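Local coordinates for protein KLLA0E03807p (Kluyveromyces lactis, PDB 3SQI) that binds DNA through the N-terminal part modelled here and, as Ndc10, serves as a platform for inner kinetochore assembly in budding yeast, at residues C318-V323 with L341-V346; Q144-T149 with K266-V271. All coordinates share one frame; numbering follows the deposited sequence.

Contact 1. Residues C318-V323 with L341-V346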
loop_
_atom_site.group_PDB
_atom_site.type_symbol
_atom_site.label_atom_id
_atom_site.label_comp_id
_atom_site.label_asym_id
_atom_site.label_seq_id
_atom_site.Cartn_x
_atom_site.Cartn_y
_atom_site.Cartn_z
ATOM N N CYS A 318 13.565 -3.317 -7.614
ATOM C CA CYS A 318 13.213 -2.298 -8.596
ATOM C C CYS A 318 13.864 -2.577 -9.952
ATOM O O CYS A 318 15.091 -2.632 -10.057
ATOM C CB CYS A 318 13.644 -0.926 -8.084
ATOM S SG CYS A 318 12.838 0.448 -8.893
ATOM N N PRO A 319 13.041 -2.760 -10.997
ATOM C CA PRO A 319 13.531 -3.024 -12.358
ATOM C C PRO A 319 14.253 -1.811 -12.958
ATOM O O PRO A 319 13.760 -0.688 -12.868
ATOM C CB PRO A 319 12.244 -3.323 -13.135
ATOM C CG PRO A 319 11.193 -2.551 -12.403
ATOM C CD PRO A 319 11.573 -2.635 -10.949
ATOM N N GLN A 320 15.411 -2.028 -13.567
ATOM C CA GLN A 320 16.177 -0.903 -14.101
ATOM C C GLN A 320 15.812 -0.551 -15.546
ATOM O O GLN A 320 15.976 -1.361 -16.461
ATOM C CB GLN A 320 17.684 -1.140 -13.946
ATOM C CG GLN A 320 18.179 -1.064 -12.504
ATOM C CD GLN A 320 17.729 0.206 -11.787
ATOM O OE1 GLN A 320 17.111 1.091 -12.384
ATOM N NE2 GLN A 320 18.037 0.294 -10.496
ATOM N N VAL A 321 15.314 0.668 -15.733
ATOM C CA VAL A 321 14.933 1.169 -17.048
ATOM C C VAL A 321 15.936 2.196 -17.566
ATOM O O VAL A 321 16.535 2.932 -16.785
ATOM C CB VAL A 321 13.574 1.846 -16.993
ATOM C CG1 VAL A 321 12.509 0.825 -16.659
ATOM C CG2 VAL A 321 13.607 2.992 -15.981
ATOM N N HIS A 322 16.128 2.244 -18.879
ATOM C CA HIS A 322 17.054 3.217 -19.452
ATOM C C HIS A 322 16.390 4.486 -19.996
ATOM O O HIS A 322 17.069 5.354 -20.550
ATOM C CB HIS A 322 17.961 2.563 -20.499
ATOM C CG HIS A 322 18.769 1.431 -19.954
ATOM N ND1 HIS A 322 18.194 0.280 -19.462
ATOM C CD2 HIS A 322 20.105 1.284 -19.793
ATOM C CE1 HIS A 322 19.140 -0.535 -19.034
ATOM N NE2 HIS A 322 20.309 0.051 -19.224
ATOM N N VAL A 323 15.077 4.591 -19.836
ATOM C CA VAL A 323 14.327 5.742 -20.325
ATOM C C VAL A 323 13.840 6.629 -19.187
ATOM O O VAL A 323 13.275 6.139 -18.208
ATOM C CB VAL A 323 13.091 5.283 -21.111
ATOM C CG1 VAL A 323 12.125 6.437 -21.305
ATOM C CG2 VAL A 323 13.509 4.662 -22.433
ATOM N N LEU A 341 9.123 5.932 -9.183
ATOM C CA LEU A 341 7.998 6.256 -10.043
ATOM C C LEU A 341 8.374 6.067 -11.516
ATOM O O LEU A 341 7.614 5.509 -12.305
ATOM C CB LEU A 341 7.533 7.689 -9.797
ATOM C CG LEU A 341 6.759 7.935 -8.511
ATOM C CD1 LEU A 341 6.067 9.305 -8.559
ATOM C CD2 LEU A 341 5.733 6.837 -8.342
ATOM N N ASN A 342 9.559 6.527 -11.886
ATOM C CA ASN A 342 9.998 6.381 -13.261
ATOM C C ASN A 342 10.034 4.919 -13.683
ATOM O O ASN A 342 9.512 4.567 -14.728
ATOM C CB ASN A 342 11.370 7.014 -13.492
ATOM C CG ASN A 342 11.768 6.985 -14.940
ATOM O OD1 ASN A 342 10.984 7.364 -15.809
ATOM N ND2 ASN A 342 12.978 6.512 -15.221
ATOM N N SER A 343 10.650 4.068 -12.867
ATOM C CA SER A 343 10.756 2.652 -13.210
ATOM C C SER A 343 9.390 1.965 -13.313
ATOM O O SER A 343 9.153 1.195 -14.244
ATOM C CB SER A 343 11.667 1.917 -12.233
ATOM O OG SER A 343 13.021 2.239 -12.486
ATOM N N VAL A 344 8.483 2.239 -12.379
ATOM C CA VAL A 344 7.164 1.618 -12.485
ATOM C C VAL A 344 6.456 2.094 -13.750
ATOM O O VAL A 344 5.943 1.287 -14.542
ATOM C CB VAL A 344 6.268 1.900 -11.273
ATOM C CG1 VAL A 344 5.025 1.026 -11.341
ATOM C CG2 VAL A 344 7.020 1.630 -9.991
ATOM N N LEU A 345 6.445 3.410 -13.935
ATOM C CA LEU A 345 5.759 4.029 -15.062
ATOM C C LEU A 345 6.258 3.421 -16.355
ATOM O O LEU A 345 5.483 2.879 -17.138
ATOM C CB LEU A 345 6.023 5.533 -15.081
ATOM C CG LEU A 345 5.183 6.373 -16.041
ATOM C CD1 LEU A 345 3.764 6.563 -15.493
ATOM C CD2 LEU A 345 5.847 7.728 -16.293
ATOM N N VAL A 346 7.571 3.501 -16.545
ATOM C CA VAL A 346 8.237 3.102 -17.779
ATOM C C VAL A 346 8.149 1.601 -17.987
ATOM O O VAL A 346 8.226 1.113 -19.114
ATOM C CB VAL A 346 9.727 3.525 -17.763
ATOM C CG1 VAL A 346 10.496 2.858 -18.890
ATOM C CG2 VAL A 346 9.855 5.040 -17.850
#

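Contact 2. Residues Q144-T149 with K266-V271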
loop_
_atom_site.group_PDB
_atom_site.type_symbol
_atom_site.label_atom_id
_atom_site.label_comp_id
_atom_site.label_asym_id
_atom_site.label_seq_id
_atom_site.Cartn_x
_atom_site.Cartn_y
_atom_site.Cartn_z
ATOM N N GLN A 144 -7.126 3.469 -4.288
ATOM C CA GLN A 144 -6.156 2.377 -4.293
ATOM C C GLN A 144 -5.290 2.478 -3.038
ATOM O O GLN A 144 -4.831 1.475 -2.473
ATOM C CB GLN A 144 -5.268 2.453 -5.543
ATOM C CG GLN A 144 -6.008 2.384 -6.872
ATOM C CD GLN A 144 -5.163 1.763 -7.983
ATOM O OE1 GLN A 144 -3.951 1.990 -8.065
ATOM N NE2 GLN A 144 -5.801 0.960 -8.834
ATOM N N TRP A 145 -5.076 3.716 -2.613
ATOM C CA TRP A 145 -4.235 4.021 -1.470
ATOM C C TRP A 145 -4.908 3.567 -0.182
ATOM O O TRP A 145 -4.320 2.817 0.583
ATOM C CB TRP A 145 -3.988 5.522 -1.429
ATOM C CG TRP A 145 -3.051 5.967 -0.371
ATOM C CD1 TRP A 145 -2.205 5.188 0.351
ATOM C CD2 TRP A 145 -2.859 7.312 0.086
ATOM N NE1 TRP A 145 -1.488 5.965 1.237
ATOM C CE2 TRP A 145 -1.875 7.274 1.095
ATOM C CE3 TRP A 145 -3.424 8.547 -0.259
ATOM C CZ2 TRP A 145 -1.440 8.421 1.765
ATOM C CZ3 TRP A 145 -2.999 9.686 0.407
ATOM C CH2 TRP A 145 -2.017 9.615 1.410
ATOM N N LYS A 146 -6.144 4.010 0.056
ATOM C CA LYS A 146 -6.893 3.544 1.228
ATOM C C LYS A 146 -6.946 2.025 1.222
ATOM O O LYS A 146 -6.532 1.366 2.167
ATOM C CB LYS A 146 -8.314 4.094 1.217
ATOM C CG LYS A 146 -9.211 3.505 2.272
ATOM C CD LYS A 146 -8.831 4.004 3.652
ATOM C CE LYS A 146 -9.988 3.858 4.661
ATOM N NZ LYS A 146 -10.374 2.438 4.945
ATOM N N PHE A 147 -7.428 1.477 0.120
ATOM C CA PHE A 147 -7.525 0.040 -0.055
ATOM C C PHE A 147 -6.246 -0.704 0.337
ATOM O O PHE A 147 -6.318 -1.735 0.993
ATOM C CB PHE A 147 -7.856 -0.253 -1.513
ATOM C CG PHE A 147 -8.421 -1.612 -1.748
ATOM C CD1 PHE A 147 -9.757 -1.764 -2.084
ATOM C CD2 PHE A 147 -7.619 -2.739 -1.653
ATOM C CE1 PHE A 147 -10.290 -3.018 -2.315
ATOM C CE2 PHE A 147 -8.148 -4.001 -1.878
ATOM C CZ PHE A 147 -9.489 -4.142 -2.207
ATOM N N ASN A 148 -5.083 -0.208 -0.074
ATOM C CA ASN A 148 -3.824 -0.894 0.250
ATOM C C ASN A 148 -3.284 -0.645 1.663
ATOM O O ASN A 148 -2.794 -1.558 2.318
ATOM C CB ASN A 148 -2.737 -0.591 -0.788
ATOM C CG ASN A 148 -2.732 -1.588 -1.931
ATOM O OD1 ASN A 148 -3.781 -1.932 -2.475
ATOM N ND2 ASN A 148 -1.547 -2.075 -2.288
ATOM N N THR A 149 -3.347 0.603 2.108
ATOM C CA THR A 149 -2.828 0.994 3.412
ATOM C C THR A 149 -3.864 1.021 4.554
ATOM O O THR A 149 -3.498 1.091 5.727
ATOM C CB THR A 149 -2.220 2.398 3.320
ATOM O OG1 THR A 149 -1.478 2.672 4.509
ATOM C CG2 THR A 149 -3.329 3.448 3.167
ATOM N N LYS A 266 -18.095 5.502 5.289
ATOM C CA LYS A 266 -17.284 5.140 6.445
ATOM C C LYS A 266 -16.132 4.210 6.086
ATOM O O LYS A 266 -15.086 4.212 6.737
ATOM C CB LYS A 266 -18.162 4.474 7.509
ATOM C CG LYS A 266 -17.374 3.735 8.580
ATOM C CD LYS A 266 -17.886 4.060 9.972
ATOM C CE LYS A 266 -16.897 3.620 11.039
ATOM N NZ LYS A 266 -17.332 4.057 12.394
ATOM N N HIS A 267 -16.340 3.403 5.053
ATOM C CA HIS A 267 -15.323 2.474 4.604
ATOM C C HIS A 267 -14.081 3.201 4.112
ATOM O O HIS A 267 -12.955 2.811 4.433
ATOM C CB HIS A 267 -15.870 1.579 3.493
ATOM C CG HIS A 267 -16.776 0.495 3.985
ATOM N ND1 HIS A 267 -17.282 0.478 5.266
ATOM C CD2 HIS A 267 -17.265 -0.605 3.368
ATOM C CE1 HIS A 267 -18.051 -0.590 5.417
ATOM N NE2 HIS A 267 -18.054 -1.262 4.283
ATOM N N TRP A 268 -14.280 4.224 3.291
ATOM C CA TRP A 268 -13.145 4.908 2.690
ATOM C C TRP A 268 -12.688 6.178 3.389
ATOM O O TRP A 268 -11.578 6.650 3.154
ATOM C CB TRP A 268 -13.465 5.165 1.221
ATOM C CG TRP A 268 -14.130 3.959 0.686
ATOM C CD1 TRP A 268 -15.477 3.738 0.575
ATOM C CD2 TRP A 268 -13.488 2.750 0.279
ATOM N NE1 TRP A 268 -15.706 2.477 0.080
ATOM C CE2 TRP A 268 -14.501 1.848 -0.108
ATOM C CE3 TRP A 268 -12.148 2.346 0.183
ATOM C CZ2 TRP A 268 -14.220 0.568 -0.583
ATOM C CZ3 TRP A 268 -11.869 1.074 -0.293
ATOM C CH2 TRP A 268 -12.903 0.199 -0.666
ATOM N N PHE A 269 -13.519 6.727 4.261
ATOM C CA PHE A 269 -13.127 7.966 4.925
ATOM C C PHE A 269 -12.636 7.798 6.349
ATOM O O PHE A 269 -12.151 8.746 6.968
ATOM C CB PHE A 269 -14.241 8.999 4.820
ATOM C CG PHE A 269 -14.391 9.551 3.441
ATOM C CD1 PHE A 269 -14.071 10.868 3.168
ATOM C CD2 PHE A 269 -14.800 8.732 2.401
ATOM C CE1 PHE A 269 -14.192 11.369 1.890
ATOM C CE2 PHE A 269 -14.920 9.226 1.119
ATOM C CZ PHE A 269 -14.614 10.547 0.862
ATOM N N GLN A 270 -12.740 6.572 6.842
ATOM C CA GLN A 270 -12.365 6.248 8.207
ATOM C C GLN A 270 -11.688 4.893 8.179
ATOM O O GLN A 270 -11.727 4.189 7.168
ATOM C CB GLN A 270 -13.597 6.220 9.114
ATOM C CG GLN A 270 -14.326 7.552 9.205
ATOM C CD GLN A 270 -15.774 7.460 8.759
ATOM O OE1 GLN A 270 -16.438 6.458 8.999
ATOM N NE2 GLN A 270 -16.270 8.508 8.105
ATOM N N VAL A 271 -11.040 4.530 9.272
ATOM C CA VAL A 271 -10.419 3.225 9.329
ATOM C C VAL A 271 -11.509 2.160 9.330
ATOM O O VAL A 271 -12.551 2.318 9.967
ATOM C CB VAL A 271 -9.563 3.081 10.575
ATOM C CG1 VAL A 271 -8.585 1.931 10.397
ATOM C CG2 VAL A 271 -8.838 4.401 10.856
#

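Contact 1. Residues C318-V323 with L341-V346
Leu341 opens this part of helix 332-355 with its side chain turned from the loop 318-323, packing instead on Met202 and Tyr206 of helix 198-210. Asn342 starts off alongside the loop, but its amide end swings in to meet it. Its CG is anti to the backbone N (chi1 -174°), which carries the amide out to the loop backbone. From there ND2 donates to Val323 O over 3.0 Å, with an N-H...O angle of 161°. The donor lies in the carbonyl plane, on a lone pair, and the acceptor sits close to the plane of the Asn342 amide. OD1 accepts from Leu325 N, so both ends of this buried amide are bonded to the loop backbone, which should fix its orientation.

Ser343 comes closest in backbone terms, with its CA 5.9 Å from the CA of Val321. Its OG, beside its own backbone N, gives its proton to Pro319 O at 3.0 Å, meeting that oxygen nearly along the C=O axis (170°). Cys318 SG rests 3.8 Å from Ser343 CB, and Val321 CG2 lies 3.6 Å from Ser343 OG, so the hydroxyl bond has an apolar flank. This is an irregular segment, largely extended but turned at His322, between helices 304-310 and 332-355, folded back over the middle of the long helix that follows it and held by side-chain-to-backbone bonds rather than strand pairing. The contact's nearest atom is about 21 Å from the bound DNA.

Leu345 again turns to helix 198-210, touching Ala203 and Val204, so the helix is covered by the loop on one face and by that helix on another. Val346 returns to the loop: its CG1 meets Val321 CG1 at 3.6 Å, the two side chains crossing obliquely, while its CG2 lies 3.6 Å from Val323 O.

Contact 2. Residues Q144-T149 with K266-V271
Lys146 gives up the most surface here, its aliphatic chain lying across Trp268 and its ammonium group ending among backbone oxygens. The backbones are nearest at the same pair, CA of Lys146 to CA of Trp268 being 6.6 Å. CG stands anti to the backbone N, and bends at chi2 (72°) and chi4 (65°) curl the tip toward the end of helix 265-269. NZ donates to His267 O at 2.7 Å, nearly along the C=O axis (169°). Asn150 OD1, just past the end of helix 133-149, takes a second hydrogen bond from NZ. The backbone carbonyls around NZ would probably favour the charged form of this buried amine.

Trp268 is the other main surface. Its side chain crosses that of Lys146 at about a right angle, with CE3 3.8 Å from Lys146 CG, while the backbone oxygen of Trp268 lies 3.8 Å from Lys146 CD. One face of the indole carries His267 CB, offset toward the rim. The contact thus joins the C-terminal turns of two helices, one long and one short, within the family region of CBF3 subunit domain 2, a domain probably related to the DNA-binding part of tyrosine recombinases, and Trp268 belongs to an aromatic cluster with Phe143, Tyr252 and Phe256. Bound DNA is close by: Lys266 and Gln270 pack on phosphates, the nearest atoms of the contact being about 4 Å from the nucleic acid.

Phe147 adds a smaller apolar touch. Its side chain runs beside that of Trp268, pointing the same way, and CD1 comes up to the indole edge, near its plane, at 4.0 Å from Trp268 CZ3.

Overall arrangement
Coming from the N terminus, the chain enters contact 2 at the end of helix 133-149, then makes the three-stranded antiparallel sheet and helices 198-210 and 245-259 before helix 265-269 closes that contact over a loop of 116 residues. Contact 1 opens later, after helix 304-310, and closes a short loop of 17 residues when helix 332-355 packs against 318-323. The two are in series, neither nested nor crossed, with centres 27 Å apart and no touch between them. Helix 198-210 links them: Gln144 bonds Thr201, while Leu341 and Leu345 pack on the same helix. Contact 2 sits beside the DNA, contact 1 farther from it.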